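Local coordinates for putative nitrite reductase NADPH (Small subunit) oxidoreductase protein (Vibrio parahaemolyticus RIMD 2210633, PDB 3C0D), which is probably the small subunit of an NAD(P)H-dependent nitrite reductase, with a Rieske-like domain of the kind that may bind a [2Fe-2S] cluster, at residues Leu15-Gly20 with Leu32-Asp37; Glu28-Leu32 with Ala42-Trp46. All coordinates share one frame; numbering follows the deposited sequence.

Following the chain from the N terminus, the loop 15-20 comes after strand 6-11 and runs into strand 21-25, which turns back into strand 28-35. Interaction 1 closes this path, bringing the loop down on the far end of strand 28-35 at 32-37. Interaction 2 pairs the earlier half of that strand, 28-32, with 42-46 and so zips the hairpin of strands 28-35 and 39-47. The segments alternate along the sequence, so the two contacts cross, and L32 belongs to both. Their centres lie about 13 Å apart, and they touch where F33 CE2 packs 4.0 Å from V43 CG2. Together they tie a loop and two neighbouring strands of the antiparallel sheet in the Rieske-like domain.

Interaction 1. Residues Leu15-Gly20 with Leu32-Asp37; sequences LMPFIG and LFYIPD
A type II beta turn, M16 to I19, docks on the end of strand 28-35, with F18 lying against Y34, I35 and P36. The backbone joins them once: F18 N donates to Y34 O over 2.9 Å, almost straight at 172°. Within the turn, I19 N closes back onto M16 O. The CB of F18 heads away from the strand, but chi1 of -57° sets the ring beside its own backbone N and brings its far end back to the partner. P36 CD then sits over one face of that ring in a CH-pi contact, 4.0 Å from the centroid, while I35 CD1 comes within 3.6 Å of F18 CD1, the two side chains crossing at about a right angle. At the end of the loop G20 lays its backbone against F33: G20 N is 3.3 Å from F33 CE1, and G20 CA makes a CA-H...O contact with L32 O at 3.2 Å. L15 forks: CD1 comes within 3.7 Å of Y34 CB, while CD2 meets L32 CB. P17 runs alongside the Y34 ring. On the buried side L15 and Y34 meet V40 of strand 39-47 and L32 reaches strand 6-11; L80, in a loop, packs on F33.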
loop_
_atom_site.group_PDB
_atom_site.type_symbol
_atom_site.label_atom_id
_atom_site.label_comp_id
_atom_site.label_asym_id
_atom_site.label_seq_id
_atom_site.Cartn_x
_atom_site.Cartn_y
_atom_site.Cartn_z
ATOM N N LEU A 15 1.191 -6.411 10.961
ATOM C CA LEU A 15 1.981 -5.502 10.144
ATOM C C LEU A 15 3.238 -4.965 10.830
ATOM O O LEU A 15 3.151 -4.286 11.857
ATOM C CB LEU A 15 1.140 -4.292 9.726
ATOM C CG LEU A 15 -0.180 -4.464 8.979
ATOM C CD1 LEU A 15 -0.728 -3.078 8.682
ATOM C CD2 LEU A 15 0.026 -5.245 7.692
HETATM N N MSE A 16 4.399 -5.254 10.245
HETATM C CA MSE A 16 5.662 -4.762 10.763
HETATM C C MSE A 16 5.812 -3.337 10.240
HETATM O O MSE A 16 5.420 -3.040 9.112
HETATM C CB MSE A 16 6.824 -5.606 10.257
HETATM C CG MSE A 16 7.048 -6.900 11.012
HETATM SE SE MSE A 16 8.656 -7.815 10.369
HETATM C CE MSE A 16 9.950 -7.118 11.653
ATOM N N PRO A 17 6.380 -2.432 11.055
ATOM C CA PRO A 17 6.566 -1.042 10.642
ATOM C C PRO A 17 7.399 -0.871 9.383
ATOM O O PRO A 17 8.506 -1.388 9.288
ATOM C CB PRO A 17 7.218 -0.418 11.861
ATOM C CG PRO A 17 6.595 -1.183 12.981
ATOM C CD PRO A 17 6.740 -2.591 12.472
ATOM N N PHE A 18 6.839 -0.155 8.414
ATOM C CA PHE A 18 7.526 0.118 7.158
ATOM C C PHE A 18 7.779 -1.099 6.273
ATOM O O PHE A 18 8.515 -0.998 5.294
ATOM C CB PHE A 18 8.870 0.810 7.445
ATOM C CG PHE A 18 8.738 2.087 8.225
ATOM C CD1 PHE A 18 8.090 3.195 7.664
ATOM C CD2 PHE A 18 9.268 2.197 9.507
ATOM C CE1 PHE A 18 7.976 4.399 8.363
ATOM C CE2 PHE A 18 9.163 3.401 10.222
ATOM C CZ PHE A 18 8.515 4.500 9.642
ATOM N N ILE A 19 7.174 -2.231 6.605
ATOM C CA ILE A 19 7.373 -3.445 5.835
ATOM C C ILE A 19 6.079 -4.005 5.240
ATOM O O ILE A 19 5.165 -4.400 5.960
ATOM C CB ILE A 19 8.077 -4.492 6.706
ATOM C CG1 ILE A 19 9.475 -3.971 7.057
ATOM C CG2 ILE A 19 8.165 -5.829 5.974
ATOM C CD1 ILE A 19 10.268 -4.864 7.992
ATOM N N GLY A 20 6.032 -4.050 3.909
ATOM C CA GLY A 20 4.855 -4.520 3.201
ATOM C C GLY A 20 4.348 -5.917 3.499
ATOM O O GLY A 20 5.124 -6.866 3.530
ATOM N N LEU A 32 -0.004 -3.877 2.075
ATOM C CA LEU A 32 -0.263 -2.998 3.204
ATOM C C LEU A 32 1.049 -2.480 3.771
ATOM O O LEU A 32 2.012 -3.233 3.911
ATOM C CB LEU A 32 -1.034 -3.722 4.305
ATOM C CG LEU A 32 -2.424 -4.219 3.929
ATOM C CD1 LEU A 32 -3.200 -4.512 5.193
ATOM C CD2 LEU A 32 -3.149 -3.173 3.086
ATOM N N PHE A 33 1.082 -1.193 4.096
ATOM C CA PHE A 33 2.287 -0.581 4.630
ATOM C C PHE A 33 1.924 0.243 5.854
ATOM O O PHE A 33 1.295 1.300 5.740
ATOM C CB PHE A 33 2.933 0.327 3.583
ATOM C CG PHE A 33 3.701 -0.407 2.526
ATOM C CD1 PHE A 33 4.972 -0.919 2.799
ATOM C CD2 PHE A 33 3.193 -0.518 1.226
ATOM C CE1 PHE A 33 5.743 -1.534 1.784
ATOM C CE2 PHE A 33 3.950 -1.130 0.195
ATOM C CZ PHE A 33 5.225 -1.633 0.482
ATOM N N TYR A 34 2.328 -0.239 7.023
ATOM C CA TYR A 34 2.044 0.461 8.271
ATOM C C TYR A 34 3.118 1.503 8.593
ATOM O O TYR A 34 4.273 1.155 8.817
ATOM C CB TYR A 34 1.931 -0.560 9.411
ATOM C CG TYR A 34 1.948 0.032 10.799
ATOM C CD1 TYR A 34 1.154 1.130 11.122
ATOM C CD2 TYR A 34 2.724 -0.539 11.805
ATOM C CE1 TYR A 34 1.126 1.652 12.427
ATOM C CE2 TYR A 34 2.699 -0.031 13.118
ATOM C CZ TYR A 34 1.893 1.063 13.421
ATOM O OH TYR A 34 1.810 1.533 14.716
ATOM N N ILE A 35 2.731 2.776 8.600
ATOM C CA ILE A 35 3.657 3.863 8.918
ATOM C C ILE A 35 3.249 4.411 10.281
ATOM O O ILE A 35 2.227 5.088 10.390
ATOM C CB ILE A 35 3.562 5.032 7.902
ATOM C CG1 ILE A 35 3.599 4.500 6.467
ATOM C CG2 ILE A 35 4.710 5.984 8.111
ATOM C CD1 ILE A 35 4.885 3.752 6.126
ATOM N N PRO A 36 4.045 4.137 11.338
ATOM C CA PRO A 36 3.747 4.608 12.702
ATOM C C PRO A 36 3.140 6.013 12.812
ATOM O O PRO A 36 2.056 6.184 13.381
ATOM C CB PRO A 36 5.097 4.510 13.400
ATOM C CG PRO A 36 5.704 3.307 12.755
ATOM C CD PRO A 36 5.379 3.505 11.287
ATOM N N ASP A 37 3.814 7.010 12.254
ATOM C CA ASP A 37 3.310 8.381 12.337
ATOM C C ASP A 37 2.041 8.650 11.497
ATOM O O ASP A 37 1.232 9.512 11.850
ATOM C CB ASP A 37 4.407 9.380 11.920
ATOM C CG ASP A 37 5.825 8.821 12.086
ATOM O OD1 ASP A 37 6.187 7.867 11.347
ATOM O OD2 ASP A 37 6.574 9.335 12.951
#

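Interaction 2. Residues Glu28-Leu32 with Ala42-Trp46; sequences ERVAL and AVQDW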
loop_
_atom_site.group_PDB
_atom_site.type_symbol
_atom_site.label_atom_id
_atom_site.label_comp_id
_atom_site.label_asym_id
_atom_site.label_seq_id
_atom_site.Cartn_x
_atom_site.Cartn_y
_atom_site.Cartn_z
ATOM N N GLU A 28 -8.225 -8.661 -5.578
ATOM C CA GLU A 28 -7.048 -7.960 -6.061
ATOM C C GLU A 28 -5.879 -8.042 -5.088
ATOM O O GLU A 28 -6.067 -8.018 -3.882
ATOM C CB GLU A 28 -7.403 -6.504 -6.341
ATOM C CG GLU A 28 -8.457 -6.337 -7.425
ATOM C CD GLU A 28 -8.718 -4.872 -7.770
ATOM O OE1 GLU A 28 -7.735 -4.139 -8.059
ATOM O OE2 GLU A 28 -9.905 -4.465 -7.760
ATOM N N ARG A 29 -4.669 -8.142 -5.627
ATOM C CA ARG A 29 -3.462 -8.224 -4.815
ATOM C C ARG A 29 -3.156 -6.882 -4.205
ATOM O O ARG A 29 -2.894 -5.937 -4.937
ATOM C CB ARG A 29 -2.257 -8.590 -5.662
ATOM C CG ARG A 29 -1.239 -9.395 -4.896
ATOM C CD ARG A 29 -1.529 -10.831 -5.148
ATOM N NE ARG A 29 -2.774 -10.925 -5.877
ATOM C CZ ARG A 29 -3.155 -12.012 -6.507
ATOM N NH1 ARG A 29 -2.365 -13.077 -6.484
ATOM N NH2 ARG A 29 -4.313 -12.036 -7.149
ATOM N N VAL A 30 -3.144 -6.800 -2.877
ATOM C CA VAL A 30 -2.872 -5.537 -2.198
ATOM C C VAL A 30 -1.662 -5.609 -1.264
ATOM O O VAL A 30 -1.383 -6.644 -0.655
ATOM C CB VAL A 30 -4.104 -5.089 -1.382
ATOM C CG1 VAL A 30 -3.866 -3.726 -0.775
ATOM C CG2 VAL A 30 -5.327 -5.077 -2.269
ATOM N N ALA A 31 -0.945 -4.497 -1.160
ATOM C CA ALA A 31 0.222 -4.416 -0.295
ATOM C C ALA A 31 -0.079 -3.427 0.825
ATOM O O ALA A 31 -0.398 -2.276 0.555
ATOM C CB ALA A 31 1.450 -3.957 -1.095
ATOM N N LEU A 32 -0.004 -3.877 2.075
ATOM C CA LEU A 32 -0.263 -2.998 3.204
ATOM C C LEU A 32 1.049 -2.480 3.771
ATOM O O LEU A 32 2.012 -3.233 3.911
ATOM C CB LEU A 32 -1.034 -3.722 4.305
ATOM C CG LEU A 32 -2.424 -4.219 3.929
ATOM C CD1 LEU A 32 -3.200 -4.512 5.193
ATOM C CD2 LEU A 32 -3.149 -3.173 3.086
ATOM N N ALA A 42 -2.492 1.252 1.647
ATOM C CA ALA A 42 -2.653 0.077 0.800
ATOM C C ALA A 42 -2.427 0.458 -0.646
ATOM O O ALA A 42 -2.939 1.478 -1.093
ATOM C CB ALA A 42 -4.050 -0.472 0.957
ATOM N N VAL A 43 -1.673 -0.354 -1.384
ATOM C CA VAL A 43 -1.423 -0.089 -2.804
ATOM C C VAL A 43 -1.417 -1.436 -3.526
ATOM O O VAL A 43 -1.209 -2.464 -2.886
ATOM C CB VAL A 43 -0.056 0.590 -3.033
ATOM C CG1 VAL A 43 -0.053 1.992 -2.446
ATOM C CG2 VAL A 43 1.054 -0.251 -2.402
ATOM N N GLN A 44 -1.650 -1.454 -4.837
ATOM C CA GLN A 44 -1.626 -2.721 -5.562
ATOM C C GLN A 44 -0.240 -3.329 -5.415
ATOM O O GLN A 44 0.768 -2.623 -5.509
ATOM C CB GLN A 44 -1.907 -2.516 -7.038
ATOM C CG GLN A 44 -0.759 -1.922 -7.810
ATOM C CD GLN A 44 -1.150 -1.658 -9.238
ATOM O OE1 GLN A 44 -2.101 -0.916 -9.500
ATOM N NE2 GLN A 44 -0.431 -2.268 -10.178
ATOM N N ASP A 45 -0.197 -4.639 -5.197
ATOM C CA ASP A 45 1.055 -5.339 -5.011
ATOM C C ASP A 45 1.730 -5.590 -6.322
ATOM O O ASP A 45 2.948 -5.695 -6.372
ATOM C CB ASP A 45 0.841 -6.660 -4.284
ATOM C CG ASP A 45 2.152 -7.304 -3.859
ATOM O OD1 ASP A 45 3.008 -6.596 -3.281
ATOM O OD2 ASP A 45 2.329 -8.517 -4.089
ATOM N N TRP A 46 0.948 -5.683 -7.387
ATOM C CA TRP A 46 1.520 -5.902 -8.713
ATOM C C TRP A 46 2.241 -4.633 -9.224
ATOM O O TRP A 46 1.664 -3.548 -9.249
ATOM C CB TRP A 46 0.400 -6.334 -9.670
ATOM C CG TRP A 46 0.787 -6.511 -11.115
ATOM C CD1 TRP A 46 0.693 -5.583 -12.103
ATOM C CD2 TRP A 46 1.286 -7.705 -11.732
ATOM N NE1 TRP A 46 1.093 -6.118 -13.300
ATOM C CE2 TRP A 46 1.461 -7.420 -13.105
ATOM C CE3 TRP A 46 1.596 -8.991 -11.261
ATOM C CZ2 TRP A 46 1.940 -8.374 -14.016
ATOM C CZ3 TRP A 46 2.070 -9.942 -12.165
ATOM C CH2 TRP A 46 2.232 -9.627 -13.529
#
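The R29 guanidinium and the D45 carboxylate lie nearly parallel, 7° between their planes, but R29 NE and D45 OD2 are 5.9 Å apart and form no salt bridge. What touches is the aliphatic stem: R29 CG rests 3.5 Å from D45 CB, and bends at chi2 and chi3 carry the guanidinium off to a cation-pi contact with Y53. In the plane of the W46 ring, at its edge, lies Q44 NE2, whose amide donates to W46 O at 2.6 Å. D45 has its CG anti to the backbone N (chi1 -170°), bringing OD1 within 3.8 Å of A31 CB; that oxygen accepts a hydrogen bond from S56 N. The backbones pair antiparallel. A31 and V43 are a hydrogen-bonded pair, A31 N to V43 O at 2.7 Å and V43 N to A31 O at 3.0 Å. A third backbone bond runs from D45 N to R29 O, the donor 50° out of the carbonyl plane. A42 CB touches both V30 CG1 and L32 CD2, which come to it from the same side, the latter at 3.6 Å. The hairpin of strands 28-35 and 39-47 is flanked by strand 21-25, backbone hydrogen-bonded to V30 and L32, and by strand 95-100, whose W96 meets V30 and A42.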